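PDB 2ZIG: putative modification methylase from Thermus thermophilus, which probably transfers a methyl group from S-adenosyl-L-methionine to the N4 amino group of cytosine in DNA. Local coordinates for residues B[39-44]-B[84-89]; B[90-95]-B[170-175]; B[206-211]-B[219-224]; B[135-140]-B[165-170]; B[249-254]-B[275-280]. All coordinates share one frame; numbering follows the deposited sequence.

Contact 1 of 5, residues B[39-44]-B[84-89]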
# COMPACT_ATOMS: atom_id res chain seq x y z
N ALA B 39 24.96 10.65 -8.25
CA ALA B 39 24.62 9.97 -9.49
C ALA B 39 25.57 8.83 -9.84
O ALA B 39 25.96 8.68 -10.99
CB ALA B 39 24.59 10.97 -10.63
N SER B 40 25.94 8.04 -8.84
CA SER B 40 26.84 6.91 -9.06
C SER B 40 26.15 5.55 -8.86
O SER B 40 26.78 4.52 -9.06
CB SER B 40 28.04 7.01 -8.12
OG SER B 40 27.65 6.95 -6.76
N VAL B 41 24.88 5.56 -8.46
CA VAL B 41 24.15 4.32 -8.23
C VAL B 41 22.95 4.19 -9.16
O VAL B 41 22.20 5.14 -9.36
CB VAL B 41 23.67 4.22 -6.76
CG1 VAL B 41 22.76 3.02 -6.57
CG2 VAL B 41 24.88 4.11 -5.84
N HIS B 42 22.76 2.99 -9.71
CA HIS B 42 21.67 2.76 -10.65
C HIS B 42 20.38 2.22 -10.05
O HIS B 42 19.29 2.56 -10.50
CB HIS B 42 22.15 1.81 -11.75
CG HIS B 42 23.42 2.25 -12.39
ND1 HIS B 42 23.51 3.37 -13.18
CD2 HIS B 42 24.68 1.76 -12.30
CE1 HIS B 42 24.76 3.55 -13.55
NE2 HIS B 42 25.49 2.59 -13.03
N LEU B 43 20.50 1.37 -9.04
CA LEU B 43 19.35 0.76 -8.40
C LEU B 43 19.63 0.45 -6.95
O LEU B 43 20.74 0.09 -6.59
CB LEU B 43 18.98 -0.55 -9.11
CG LEU B 43 17.98 -1.49 -8.42
CD1 LEU B 43 16.62 -0.81 -8.35
CD2 LEU B 43 17.88 -2.81 -9.18
N VAL B 44 18.60 0.59 -6.12
CA VAL B 44 18.71 0.27 -4.70
C VAL B 44 17.58 -0.71 -4.33
O VAL B 44 16.41 -0.46 -4.61
CB VAL B 44 18.55 1.53 -3.82
CG1 VAL B 44 18.63 1.15 -2.35
CG2 VAL B 44 19.63 2.55 -4.16
N PHE B 84 18.60 9.30 -2.93
CA PHE B 84 18.12 10.14 -4.01
C PHE B 84 19.28 10.86 -4.71
O PHE B 84 19.26 11.09 -5.92
CB PHE B 84 17.12 11.16 -3.48
CG PHE B 84 16.54 12.05 -4.54
CD1 PHE B 84 17.17 13.24 -4.90
CD2 PHE B 84 15.36 11.70 -5.20
CE1 PHE B 84 16.65 14.06 -5.90
CE2 PHE B 84 14.84 12.52 -6.20
CZ PHE B 84 15.48 13.70 -6.55
N ARG B 85 20.30 11.19 -3.93
CA ARG B 85 21.46 11.89 -4.45
C ARG B 85 22.40 10.94 -5.19
O ARG B 85 22.97 11.29 -6.22
CB ARG B 85 22.19 12.58 -3.29
CG ARG B 85 23.02 13.77 -3.70
CD ARG B 85 24.48 13.44 -3.60
NE ARG B 85 24.82 12.88 -2.30
CZ ARG B 85 26.02 12.40 -2.00
NH1 ARG B 85 26.98 12.41 -2.91
NH2 ARG B 85 26.24 11.88 -0.80
N LEU B 86 22.54 9.73 -4.65
CA LEU B 86 23.40 8.72 -5.25
C LEU B 86 22.81 8.16 -6.55
O LEU B 86 23.53 7.87 -7.51
CB LEU B 86 23.62 7.57 -4.26
CG LEU B 86 24.72 7.66 -3.20
CD1 LEU B 86 24.87 9.07 -2.69
CD2 LEU B 86 24.39 6.71 -2.07
N LEU B 87 21.50 8.01 -6.57
CA LEU B 87 20.80 7.48 -7.74
C LEU B 87 21.04 8.32 -9.00
O LEU B 87 21.11 9.55 -8.94
CB LEU B 87 19.31 7.42 -7.43
CG LEU B 87 18.49 6.15 -7.65
CD1 LEU B 87 19.18 4.93 -7.04
CD2 LEU B 87 17.11 6.35 -7.02
N VAL B 88 21.20 7.65 -10.13
CA VAL B 88 21.38 8.35 -11.39
C VAL B 88 19.96 8.67 -11.85
O VAL B 88 19.03 7.91 -11.59
CB VAL B 88 22.05 7.46 -12.47
CG1 VAL B 88 23.41 6.99 -11.98
CG2 VAL B 88 21.16 6.27 -12.81
N PRO B 89 19.78 9.81 -12.54
CA PRO B 89 18.43 10.15 -13.00
C PRO B 89 17.78 8.97 -13.70
O PRO B 89 18.38 8.36 -14.58
CB PRO B 89 18.68 11.32 -13.95
CG PRO B 89 19.83 12.02 -13.27
CD PRO B 89 20.74 10.86 -12.89
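Ala39, Ser40 and Val41 turn their backbone N-H groups onto the end of helix 66-86. Ala39 N reaches Arg85 O at 2.9 Å. Leu86 O takes Val41 N at 2.8 Å and also a weak bond from Ser40 N. Past the helix the traffic reverses: Val88 N donates to Val41 O at 2.8 Å, pairing Val41 and Leu87 in a short parallel bridge. Most side chains that meet across it are apolar. Val41 sets CG2 against Leu86 CB at 4.0 Å and CG1 against Leu87 CD1. That same methyl of Leu87 meets Val44 CG2 at 3.8 Å. Val88 CG1 is pressed on Ala39 O at 3.2 Å, its placement fixed by chi1 of -59°, which sets CG1 anti to the carbonyl carbon, while CG2 meets His42 ND1 at 3.8 Å. In the second shell, Lys175 NZ bonds to Leu87 O, and Arg85 is held by Glu82 and by Phe36 O. Segment 39-44 lies against the C-terminal end of helix 66-86 and enters strand 41-46, which runs between strands 238-241 and 91-97; Val41, Val44 and Leu86 all pack on Leu240.

Contact 2 of 5, residues B[90-95]-B[170-175]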
# COMPACT_ATOMS: atom_id res chain seq x y z
N GLY B 90 16.56 8.64 -13.30
CA GLY B 90 15.87 7.52 -13.91
C GLY B 90 16.03 6.24 -13.10
O GLY B 90 15.26 5.30 -13.27
N GLY B 91 17.03 6.21 -12.22
CA GLY B 91 17.25 5.05 -11.39
C GLY B 91 16.17 5.01 -10.32
O GLY B 91 15.42 5.97 -10.16
N ARG B 92 16.08 3.91 -9.58
CA ARG B 92 15.03 3.84 -8.57
C ARG B 92 15.43 3.20 -7.26
O ARG B 92 16.40 2.45 -7.18
CB ARG B 92 13.80 3.12 -9.14
CG ARG B 92 14.02 1.65 -9.49
CD ARG B 92 12.73 1.00 -10.00
NE ARG B 92 12.32 1.57 -11.28
CZ ARG B 92 11.13 1.36 -11.85
NH1 ARG B 92 10.22 0.61 -11.25
NH2 ARG B 92 10.86 1.91 -13.03
N LEU B 93 14.67 3.54 -6.23
CA LEU B 93 14.85 2.99 -4.91
C LEU B 93 13.68 2.02 -4.70
O LEU B 93 12.51 2.42 -4.71
CB LEU B 93 14.82 4.11 -3.87
CG LEU B 93 14.47 3.78 -2.42
CD1 LEU B 93 15.59 3.01 -1.74
CD2 LEU B 93 14.20 5.08 -1.69
N VAL B 94 13.99 0.74 -4.54
CA VAL B 94 12.97 -0.29 -4.33
C VAL B 94 13.03 -0.68 -2.86
O VAL B 94 14.09 -1.05 -2.36
CB VAL B 94 13.25 -1.54 -5.20
CG1 VAL B 94 12.11 -2.55 -5.05
CG2 VAL B 94 13.39 -1.15 -6.65
N ILE B 95 11.90 -0.58 -2.17
CA ILE B 95 11.86 -0.90 -0.74
C ILE B 95 10.86 -2.01 -0.41
O ILE B 95 9.65 -1.86 -0.62
CB ILE B 95 11.51 0.36 0.08
CG1 ILE B 95 12.46 1.50 -0.31
CG2 ILE B 95 11.64 0.07 1.55
CD1 ILE B 95 12.10 2.85 0.29
N ILE B 170 6.26 -3.88 -2.15
CA ILE B 170 7.53 -3.58 -2.81
C ILE B 170 7.34 -2.21 -3.42
O ILE B 170 6.79 -2.08 -4.51
CB ILE B 170 7.89 -4.61 -3.89
CG1 ILE B 170 8.03 -5.99 -3.24
CG2 ILE B 170 9.22 -4.23 -4.55
CD1 ILE B 170 8.32 -7.12 -4.23
N LEU B 171 7.77 -1.19 -2.68
CA LEU B 171 7.65 0.20 -3.09
C LEU B 171 8.64 0.54 -4.19
O LEU B 171 9.78 0.10 -4.17
CB LEU B 171 7.88 1.11 -1.89
CG LEU B 171 6.97 0.79 -0.69
CD1 LEU B 171 7.33 1.67 0.50
CD2 LEU B 171 5.52 1.00 -1.10
N MET B 172 8.19 1.33 -5.15
CA MET B 172 9.02 1.74 -6.27
C MET B 172 9.09 3.27 -6.29
O MET B 172 8.09 3.94 -6.55
CB MET B 172 8.42 1.23 -7.58
CG MET B 172 8.13 -0.26 -7.59
SD MET B 172 9.55 -1.25 -8.05
CE MET B 172 8.80 -2.87 -8.26
N GLN B 173 10.27 3.80 -6.01
CA GLN B 173 10.48 5.24 -5.98
C GLN B 173 11.55 5.62 -6.99
O GLN B 173 12.73 5.31 -6.80
CB GLN B 173 10.87 5.66 -4.58
CG GLN B 173 9.82 5.30 -3.53
CD GLN B 173 8.49 5.96 -3.81
OE1 GLN B 173 7.47 5.29 -3.96
NE2 GLN B 173 8.51 7.29 -3.88
N ARG B 174 11.14 6.29 -8.05
CA ARG B 174 12.06 6.69 -9.12
C ARG B 174 12.56 8.12 -9.02
O ARG B 174 11.81 9.03 -8.70
CB ARG B 174 11.38 6.49 -10.48
CG ARG B 174 12.29 6.72 -11.67
CD ARG B 174 11.67 6.18 -12.96
NE ARG B 174 10.43 6.87 -13.31
CZ ARG B 174 9.60 6.47 -14.27
NH1 ARG B 174 8.50 7.16 -14.53
NH2 ARG B 174 9.87 5.38 -14.98
N LYS B 175 13.85 8.29 -9.28
CA LYS B 175 14.46 9.62 -9.27
C LYS B 175 14.24 10.19 -10.65
O LYS B 175 14.78 9.68 -11.63
CB LYS B 175 15.96 9.55 -8.98
CG LYS B 175 16.64 10.91 -9.10
CD LYS B 175 18.13 10.83 -8.83
CE LYS B 175 18.77 12.21 -8.91
NZ LYS B 175 20.22 12.17 -8.60
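Strands 91-95 and 170-174 run antiparallel at 158°, their axes 4.5 Å apart, with Leu93 facing Gln173 and Ile95 facing Leu171 as hydrogen-bonded pairs. Leu93 N to Gln173 O is 2.7 Å, and Gly90 N also bonds to Lys175 O. The phi of 96° at Gly90 would jam a side chain against the preceding carbonyl. On the face carrying Arg92, Val94 and Met172, Val94 CG1 presses on Ile170 CG2 at 3.4 Å, closer than ordinary van der Waals contact. Val94 lies beside Met172, with CG2 4.1 Å from SD. Arg92 brings NH1 to 3.8 Å from Met172 SD, and the sulfur sits at the edge of the guanidinium, in its plane. Arg92 NH2 is 4.1 Å from Arg174 NH2, the guanidinium planes nearly perpendicular; this like-charged pair borders the second subunit, where Arg92 packs on Gly160 and Arg174 on Ile162. Helix 222-232 covers this face through Phe232 and Leu228. On the other face Ile95 CB meets Leu171 CB at 4.2 Å against Ile119 of helix 115-125, and Gln173 OE1 bonds to Asn130. Helices on both faces of a mixed sheet, with an antiparallel strand let in beside parallel ones, are characteristic of Rossmann-like AdoMet-dependent methyltransferases.

Contact 3 of 5, residues B[206-211]-B[219-224]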
# COMPACT_ATOMS: atom_id res chain seq x y z
N ASP B 206 3.01 -14.10 -6.35
CA ASP B 206 2.52 -15.10 -5.42
C ASP B 206 3.27 -16.42 -5.53
O ASP B 206 2.87 -17.42 -4.94
CB ASP B 206 1.02 -15.35 -5.64
CG ASP B 206 0.73 -15.98 -6.99
OD1 ASP B 206 1.64 -16.06 -7.84
OD2 ASP B 206 -0.43 -16.40 -7.21
N ASP B 207 4.38 -16.39 -6.27
CA ASP B 207 5.18 -17.60 -6.47
C ASP B 207 6.49 -17.60 -5.69
O ASP B 207 7.39 -18.39 -5.99
CB ASP B 207 5.47 -17.77 -7.96
CG ASP B 207 6.20 -16.57 -8.56
OD1 ASP B 207 6.19 -15.48 -7.94
OD2 ASP B 207 6.77 -16.72 -9.66
N ILE B 208 6.61 -16.73 -4.69
CA ILE B 208 7.82 -16.68 -3.88
C ILE B 208 7.43 -16.59 -2.40
O ILE B 208 7.24 -15.50 -1.86
CB ILE B 208 8.69 -15.46 -4.22
CG1 ILE B 208 9.06 -15.47 -5.70
CG2 ILE B 208 9.95 -15.48 -3.37
CD1 ILE B 208 9.85 -14.24 -6.12
N PRO B 209 7.31 -17.75 -1.73
CA PRO B 209 6.93 -17.79 -0.31
C PRO B 209 7.98 -17.23 0.64
O PRO B 209 9.18 -17.26 0.35
CB PRO B 209 6.66 -19.27 -0.07
CG PRO B 209 7.61 -19.94 -1.03
CD PRO B 209 7.44 -19.11 -2.28
N GLY B 210 7.50 -16.72 1.77
CA GLY B 210 8.40 -16.18 2.78
C GLY B 210 9.27 -17.29 3.32
O GLY B 210 8.82 -18.43 3.42
N GLU B 211 10.51 -16.95 3.66
CA GLU B 211 11.50 -17.91 4.19
C GLU B 211 12.19 -18.66 3.06
O GLU B 211 13.12 -18.15 2.43
CB GLU B 211 10.83 -18.91 5.14
CG GLU B 211 10.51 -18.37 6.54
CD GLU B 211 9.61 -17.15 6.51
OE1 GLU B 211 10.09 -16.07 6.09
OE2 GLU B 211 8.43 -17.26 6.92
N PRO B 219 15.32 -10.52 5.37
CA PRO B 219 13.93 -10.07 5.28
C PRO B 219 13.23 -10.53 4.00
O PRO B 219 12.01 -10.45 3.90
CB PRO B 219 14.05 -8.55 5.37
CG PRO B 219 15.37 -8.29 4.72
CD PRO B 219 16.25 -9.38 5.29
N PHE B 220 14.01 -11.02 3.04
CA PHE B 220 13.43 -11.51 1.80
C PHE B 220 14.32 -12.51 1.09
O PHE B 220 15.55 -12.47 1.20
CB PHE B 220 13.05 -10.34 0.87
CG PHE B 220 14.17 -9.40 0.56
CD1 PHE B 220 15.19 -9.76 -0.31
CD2 PHE B 220 14.20 -8.13 1.12
CE1 PHE B 220 16.23 -8.88 -0.62
CE2 PHE B 220 15.23 -7.23 0.82
CZ PHE B 220 16.24 -7.61 -0.05
N PRO B 221 13.71 -13.46 0.35
CA PRO B 221 14.43 -14.49 -0.39
C PRO B 221 15.34 -13.93 -1.47
O PRO B 221 15.09 -12.85 -2.02
CB PRO B 221 13.30 -15.32 -1.00
CG PRO B 221 12.19 -15.15 -0.03
CD PRO B 221 12.26 -13.68 0.28
N LEU B 222 16.40 -14.68 -1.77
CA LEU B 222 17.34 -14.28 -2.79
C LEU B 222 16.57 -14.12 -4.11
O LEU B 222 16.75 -13.15 -4.84
CB LEU B 222 18.41 -15.35 -2.96
CG LEU B 222 19.83 -14.94 -3.35
CD1 LEU B 222 20.49 -16.12 -4.03
CD2 LEU B 222 19.82 -13.74 -4.28
N GLU B 223 15.69 -15.07 -4.39
CA GLU B 223 14.92 -15.04 -5.62
C GLU B 223 14.17 -13.73 -5.84
O GLU B 223 14.07 -13.24 -6.96
CB GLU B 223 13.95 -16.21 -5.68
CG GLU B 223 12.99 -16.12 -6.85
CD GLU B 223 12.25 -17.41 -7.11
OE1 GLU B 223 11.75 -18.02 -6.13
OE2 GLU B 223 12.16 -17.80 -8.29
N LEU B 224 13.62 -13.18 -4.77
CA LEU B 224 12.89 -11.92 -4.86
C LEU B 224 13.87 -10.80 -5.23
O LEU B 224 13.55 -9.91 -6.01
CB LEU B 224 12.19 -11.63 -3.53
CG LEU B 224 11.22 -10.45 -3.43
CD1 LEU B 224 10.36 -10.61 -2.20
CD2 LEU B 224 11.98 -9.14 -3.36
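Ile208 turns its side chain onto Pro221, Glu223 and Leu224, touching each with a different part. Pro221, the N-cap residue of helix 222-232, comes first along the segment. Its ring carbon CG stands 4.0 Å from Ile208 CG2 and 3.7 Å from Pro209 O, with Glu211 O a little farther off, so one ring atom meets the loop at three residues. Pro221 also packs on Trp136 of strand 129-137. In the first turn of the helix, Glu223 crosses Ile208 obliquely. Its CG lies 3.7 Å from Ile208 CD1, while OE1 comes 3.7 Å from Ile208 CG1. Chi1 of -57° sets Ile208 CG1 beside the backbone N, against Glu223; CG2, anti to that N, meets Pro221. Leu224 follows with its backbone: its CA lies 4.0 Å from Ile208 CD1. The contact packs the loop after strand 204-205 on the N-terminus of helix 222-232, with the side chain of Pro221 about 6 Å from that of Thr248 of the S-adenosyl-L-methionine site. Ile208 O accepts from Trp136 NE1, and Glu223 makes a long, weak ion pair with Arg227. The loop is therefore held on the helix start by van der Waals contact, with Asp207 tied to Arg227 of the same helix by a salt bridge.

Contact 4 of 5, residues B[135-140]-B[165-170]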
# COMPACT_ATOMS: atom_id res chain seq x y z
N ILE B 135 2.90 -6.18 -5.07
CA ILE B 135 2.43 -6.85 -3.87
C ILE B 135 3.08 -8.21 -3.76
O ILE B 135 2.90 -9.06 -4.62
CB ILE B 135 0.90 -7.06 -3.88
CG1 ILE B 135 0.18 -5.71 -3.96
CG2 ILE B 135 0.47 -7.82 -2.61
CD1 ILE B 135 0.70 -4.69 -2.96
N TRP B 136 3.84 -8.41 -2.70
CA TRP B 136 4.47 -9.70 -2.50
C TRP B 136 3.56 -10.56 -1.64
O TRP B 136 3.50 -10.38 -0.43
CB TRP B 136 5.82 -9.54 -1.82
CG TRP B 136 6.47 -10.85 -1.48
CD1 TRP B 136 6.32 -12.05 -2.13
CD2 TRP B 136 7.42 -11.08 -0.43
NE1 TRP B 136 7.12 -13.00 -1.56
CE2 TRP B 136 7.81 -12.44 -0.51
CE3 TRP B 136 7.98 -10.27 0.57
CZ2 TRP B 136 8.73 -13.00 0.37
CZ3 TRP B 136 8.90 -10.84 1.44
CH2 TRP B 136 9.26 -12.19 1.34
N HIS B 137 2.85 -11.49 -2.27
CA HIS B 137 1.97 -12.38 -1.53
C HIS B 137 2.89 -13.43 -0.93
O HIS B 137 3.18 -14.46 -1.52
CB HIS B 137 0.93 -13.03 -2.44
CG HIS B 137 -0.24 -13.59 -1.70
ND1 HIS B 137 -1.32 -14.17 -2.33
CD2 HIS B 137 -0.52 -13.63 -0.38
CE1 HIS B 137 -2.20 -14.55 -1.43
NE2 HIS B 137 -1.74 -14.24 -0.23
N LYS B 138 3.37 -13.08 0.26
CA LYS B 138 4.31 -13.86 1.04
C LYS B 138 3.72 -15.18 1.51
O LYS B 138 4.24 -16.25 1.21
CB LYS B 138 4.73 -13.02 2.25
CG LYS B 138 6.11 -13.27 2.83
CD LYS B 138 6.35 -12.30 4.00
CE LYS B 138 7.72 -12.48 4.64
NZ LYS B 138 7.92 -13.82 5.28
N HIS B 139 2.62 -15.09 2.26
CA HIS B 139 1.96 -16.26 2.82
C HIS B 139 0.62 -16.54 2.16
O HIS B 139 -0.40 -15.95 2.51
CB HIS B 139 1.75 -16.06 4.32
CG HIS B 139 3.00 -15.65 5.05
ND1 HIS B 139 3.10 -14.47 5.75
CD2 HIS B 139 4.20 -16.27 5.18
CE1 HIS B 139 4.31 -14.38 6.28
NE2 HIS B 139 4.99 -15.45 5.95
N THR B 140 0.63 -17.47 1.20
CA THR B 140 -0.56 -17.87 0.46
C THR B 140 -1.56 -18.61 1.35
O THR B 140 -1.46 -18.58 2.58
CB THR B 140 -0.18 -18.78 -0.72
OG1 THR B 140 0.72 -18.08 -1.59
CG2 THR B 140 -1.42 -19.19 -1.50
N THR B 165 -1.95 -11.19 8.26
CA THR B 165 -1.06 -10.64 7.25
C THR B 165 -0.50 -11.67 6.27
O THR B 165 0.16 -12.62 6.67
CB THR B 165 0.11 -9.92 7.90
OG1 THR B 165 -0.40 -8.95 8.82
CG2 THR B 165 0.95 -9.22 6.85
N GLU B 166 -0.75 -11.46 4.99
CA GLU B 166 -0.24 -12.37 3.97
C GLU B 166 0.69 -11.65 3.01
O GLU B 166 1.28 -12.29 2.14
CB GLU B 166 -1.39 -12.95 3.16
CG GLU B 166 -2.39 -13.74 3.95
CD GLU B 166 -3.64 -14.03 3.15
OE1 GLU B 166 -3.52 -14.25 1.93
OE2 GLU B 166 -4.74 -14.04 3.74
N ILE B 167 0.83 -10.34 3.15
CA ILE B 167 1.64 -9.59 2.19
C ILE B 167 2.66 -8.60 2.73
O ILE B 167 2.68 -8.24 3.90
CB ILE B 167 0.73 -8.78 1.24
CG1 ILE B 167 0.04 -7.66 2.05
CG2 ILE B 167 -0.33 -9.69 0.59
CD1 ILE B 167 -0.73 -6.63 1.22
N GLU B 168 3.51 -8.16 1.81
CA GLU B 168 4.50 -7.12 2.05
C GLU B 168 4.44 -6.26 0.79
O GLU B 168 3.97 -6.72 -0.25
CB GLU B 168 5.90 -7.71 2.26
CG GLU B 168 6.09 -8.21 3.67
CD GLU B 168 7.53 -8.50 3.98
OE1 GLU B 168 8.40 -7.74 3.51
OE2 GLU B 168 7.78 -9.48 4.72
N TYR B 169 4.90 -5.03 0.90
CA TYR B 169 4.83 -4.10 -0.21
C TYR B 169 6.19 -3.82 -0.83
O TYR B 169 7.16 -3.57 -0.13
CB TYR B 169 4.22 -2.78 0.27
CG TYR B 169 2.90 -2.93 0.99
CD1 TYR B 169 1.68 -2.82 0.32
CD2 TYR B 169 2.87 -3.23 2.35
CE1 TYR B 169 0.46 -3.00 0.99
CE2 TYR B 169 1.66 -3.42 3.03
CZ TYR B 169 0.46 -3.30 2.34
OH TYR B 169 -0.72 -3.48 3.02
N ILE B 170 6.26 -3.88 -2.15
CA ILE B 170 7.53 -3.58 -2.81
C ILE B 170 7.34 -2.21 -3.42
O ILE B 170 6.79 -2.08 -4.51
CB ILE B 170 7.89 -4.61 -3.89
CG1 ILE B 170 8.03 -5.99 -3.24
CG2 ILE B 170 9.22 -4.23 -4.55
CD1 ILE B 170 8.32 -7.12 -4.23
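The indole of Trp136 and the imidazole of His137 meet carboxylates in quite different ways. Lys138 CG lies over one face of the indole, 3.5 Å above its plane and offset toward the rim, while Glu168 runs beside the ring with CB 3.7 Å from Trp136 CE3, its carboxylate turned 66° to the indole. His137 instead takes Glu166 at its edge: with CG anti to the backbone N (chi1 -162°), NE2 donates to OE1 at 2.8 Å, ring and carboxylate being nearly coplanar, and the oxygen uses its anti lone pair. Lys138 CG also lies over one face of the His139 ring, toward its rim; the edge of that ring faces Thr165 O. Glu168 OE2 sits 3.0 Å from Lys138 CE, yet NZ stays beyond salt-bridge distance and makes a weak, long ion pair with Glu211.

In the backbone, Trp136 N bonds to Glu168 O at 3.0 Å and Glu168 N returns to Trp136 O; farther on, His139 N reaches Glu166 O. On the face of Ile135 and Ile167, the two CG2 methyls meet at 3.8 Å; across the dimer the pairs are crossed, Ile135 packing on Ile167 of the second subunit and Ile167 on Ile135 of that subunit. The arrangement is an antiparallel strand pair toward one edge of the mixed methyltransferase sheet, here fraying into loops and lying at the dimer interface.

Contact 5 of 5, residues B[249-254]-B[275-280]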
# COMPACT_ATOMS: atom_id res chain seq x y z
N THR B 249 20.75 -8.89 -1.13
CA THR B 249 20.77 -8.05 -2.31
C THR B 249 22.12 -8.03 -3.02
O THR B 249 22.18 -8.01 -4.24
CB THR B 249 20.35 -6.62 -1.97
OG1 THR B 249 19.07 -6.64 -1.33
CG2 THR B 249 20.27 -5.78 -3.25
N LEU B 250 23.20 -8.00 -2.25
CA LEU B 250 24.54 -7.99 -2.82
C LEU B 250 24.73 -9.29 -3.60
O LEU B 250 25.25 -9.30 -4.70
CB LEU B 250 25.59 -7.92 -1.70
CG LEU B 250 25.97 -6.58 -1.04
CD1 LEU B 250 24.91 -5.52 -1.25
CD2 LEU B 250 26.21 -6.82 0.44
N ILE B 251 24.28 -10.39 -3.01
CA ILE B 251 24.38 -11.70 -3.64
C ILE B 251 23.57 -11.77 -4.94
O ILE B 251 24.07 -12.23 -5.96
CB ILE B 251 23.91 -12.79 -2.67
CG1 ILE B 251 24.89 -12.86 -1.49
CG2 ILE B 251 23.79 -14.13 -3.37
CD1 ILE B 251 24.47 -13.82 -0.40
N ALA B 252 22.33 -11.30 -4.88
CA ALA B 252 21.45 -11.30 -6.05
C ALA B 252 22.09 -10.47 -7.15
O ALA B 252 22.07 -10.85 -8.32
CB ALA B 252 20.09 -10.72 -5.69
N ALA B 253 22.66 -9.33 -6.78
CA ALA B 253 23.31 -8.45 -7.75
C ALA B 253 24.50 -9.13 -8.43
O ALA B 253 24.59 -9.19 -9.66
CB ALA B 253 23.76 -7.18 -7.06
N ALA B 254 25.41 -9.66 -7.63
CA ALA B 254 26.60 -10.32 -8.17
C ALA B 254 26.29 -11.55 -9.01
O ALA B 254 26.96 -11.81 -10.02
CB ALA B 254 27.54 -10.68 -7.04
N GLU B 275 30.79 -14.37 4.16
CA GLU B 275 30.83 -15.83 4.10
C GLU B 275 29.70 -16.38 3.23
O GLU B 275 29.90 -17.31 2.45
CB GLU B 275 30.73 -16.41 5.52
CG GLU B 275 31.96 -16.10 6.42
CD GLU B 275 31.74 -16.45 7.89
OE1 GLU B 275 32.65 -16.17 8.71
OE2 GLU B 275 30.68 -17.00 8.25
N ARG B 276 28.52 -15.79 3.36
CA ARG B 276 27.37 -16.21 2.59
C ARG B 276 27.62 -15.91 1.11
O ARG B 276 27.41 -16.75 0.24
CB ARG B 276 26.11 -15.48 3.07
CG ARG B 276 24.83 -15.98 2.43
CD ARG B 276 23.62 -15.09 2.76
NE ARG B 276 22.48 -15.45 1.92
CZ ARG B 276 21.31 -14.81 1.91
NH1 ARG B 276 20.34 -15.22 1.11
NH2 ARG B 276 21.12 -13.76 2.70
N PHE B 277 28.09 -14.69 0.85
CA PHE B 277 28.38 -14.23 -0.50
C PHE B 277 29.30 -15.21 -1.21
O PHE B 277 29.02 -15.65 -2.33
CB PHE B 277 29.04 -12.85 -0.44
CG PHE B 277 29.23 -12.20 -1.79
CD1 PHE B 277 28.31 -11.27 -2.26
CD2 PHE B 277 30.36 -12.47 -2.55
CE1 PHE B 277 28.52 -10.61 -3.47
CE2 PHE B 277 30.58 -11.81 -3.76
CZ PHE B 277 29.66 -10.88 -4.22
N ALA B 278 30.41 -15.54 -0.56
CA ALA B 278 31.39 -16.46 -1.13
C ALA B 278 30.81 -17.86 -1.28
O ALA B 278 31.37 -18.71 -1.96
CB ALA B 278 32.65 -16.50 -0.25
N ARG B 279 29.67 -18.09 -0.64
CA ARG B 279 29.01 -19.38 -0.68
C ARG B 279 28.02 -19.41 -1.85
O ARG B 279 27.86 -20.43 -2.52
CB ARG B 279 28.27 -19.59 0.64
CG ARG B 279 28.06 -21.03 1.08
CD ARG B 279 27.31 -21.05 2.41
NE ARG B 279 28.02 -20.30 3.44
CZ ARG B 279 27.43 -19.53 4.36
NH1 ARG B 279 28.17 -18.89 5.25
NH2 ARG B 279 26.11 -19.39 4.37
N GLU B 280 27.39 -18.27 -2.11
CA GLU B 280 26.38 -18.16 -3.17
C GLU B 280 26.88 -17.52 -4.47
O GLU B 280 26.20 -17.58 -5.48
CB GLU B 280 25.19 -17.33 -2.66
CG GLU B 280 24.82 -17.59 -1.21
CD GLU B 280 23.94 -18.81 -1.01
OE1 GLU B 280 24.27 -19.88 -1.56
OE2 GLU B 280 22.92 -18.69 -0.31
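Ile251 and Phe277 form the dense part of this helix pair, sliding past each other in opposite directions with Ile251 CG1 3.8 Å from Phe277 CD1. Chi1 of -173° puts Phe277 CG anti to its backbone N, and the ring beyond it meets 249-254. At its tip CZ presses on Ala254 CB at 3.5 Å, and Leu250 O lies at the ring edge, near its plane, 3.7 Å from CE1. His22 meets the same ring from strand 22-26, with the planes at about 50°. The CG2 methyl of Ile251 meets Glu280 CB at 3.6 Å.

The two helices run in the same general direction, their axes 27° apart and 9.7 Å from each other at closest. In the sequence strand 259-264 separates them, part of the beta-alpha alternation of a Rossmann-like methyltransferase domain.

The other side is more polar. Ile251 CD1 lies over one face of the Arg276 guanidinium, still as close as 3.5 Å from NE, the two side chains crossing at about a right angle. Arg276 is extended from CG to NE, and NH2 bonds to Thr248 OG1, a residue of the S-adenosyl-L-methionine site; Thr246, another, takes a weak bond. The looseness lies at the partly exposed Glu280: its OE2 comes in at the guanidinium edge, in plane, but the salt bridge to Arg276 NE is long at 4.0 Å.

Overall arrangement
Contacts 1, 2 and 4 all build the one mixed sheet. Contact 1 is linked to contact 2 through neighbouring strands 41-46 and 91-97, and contact 2 to contact 4 through strand 167-174; their centres lie about 10 and 18 Å apart. Contact 4 forms within the chain that joins the two segments of contact 2, sharing Ile170 with it, while contacts 1, 2, 3 and 5 follow in series. Contact 3 sits about 10 Å from contact 4, centre to centre, where Trp136 and Lys138 meet its loop, and Phe220 and Leu222 carry it to helix 248-255 of contact 5. Contacts 2 and 4 also touch the second subunit, so the sheet's antiparallel side contributes to the dimer, whereas contact 5 borders the cofactor site.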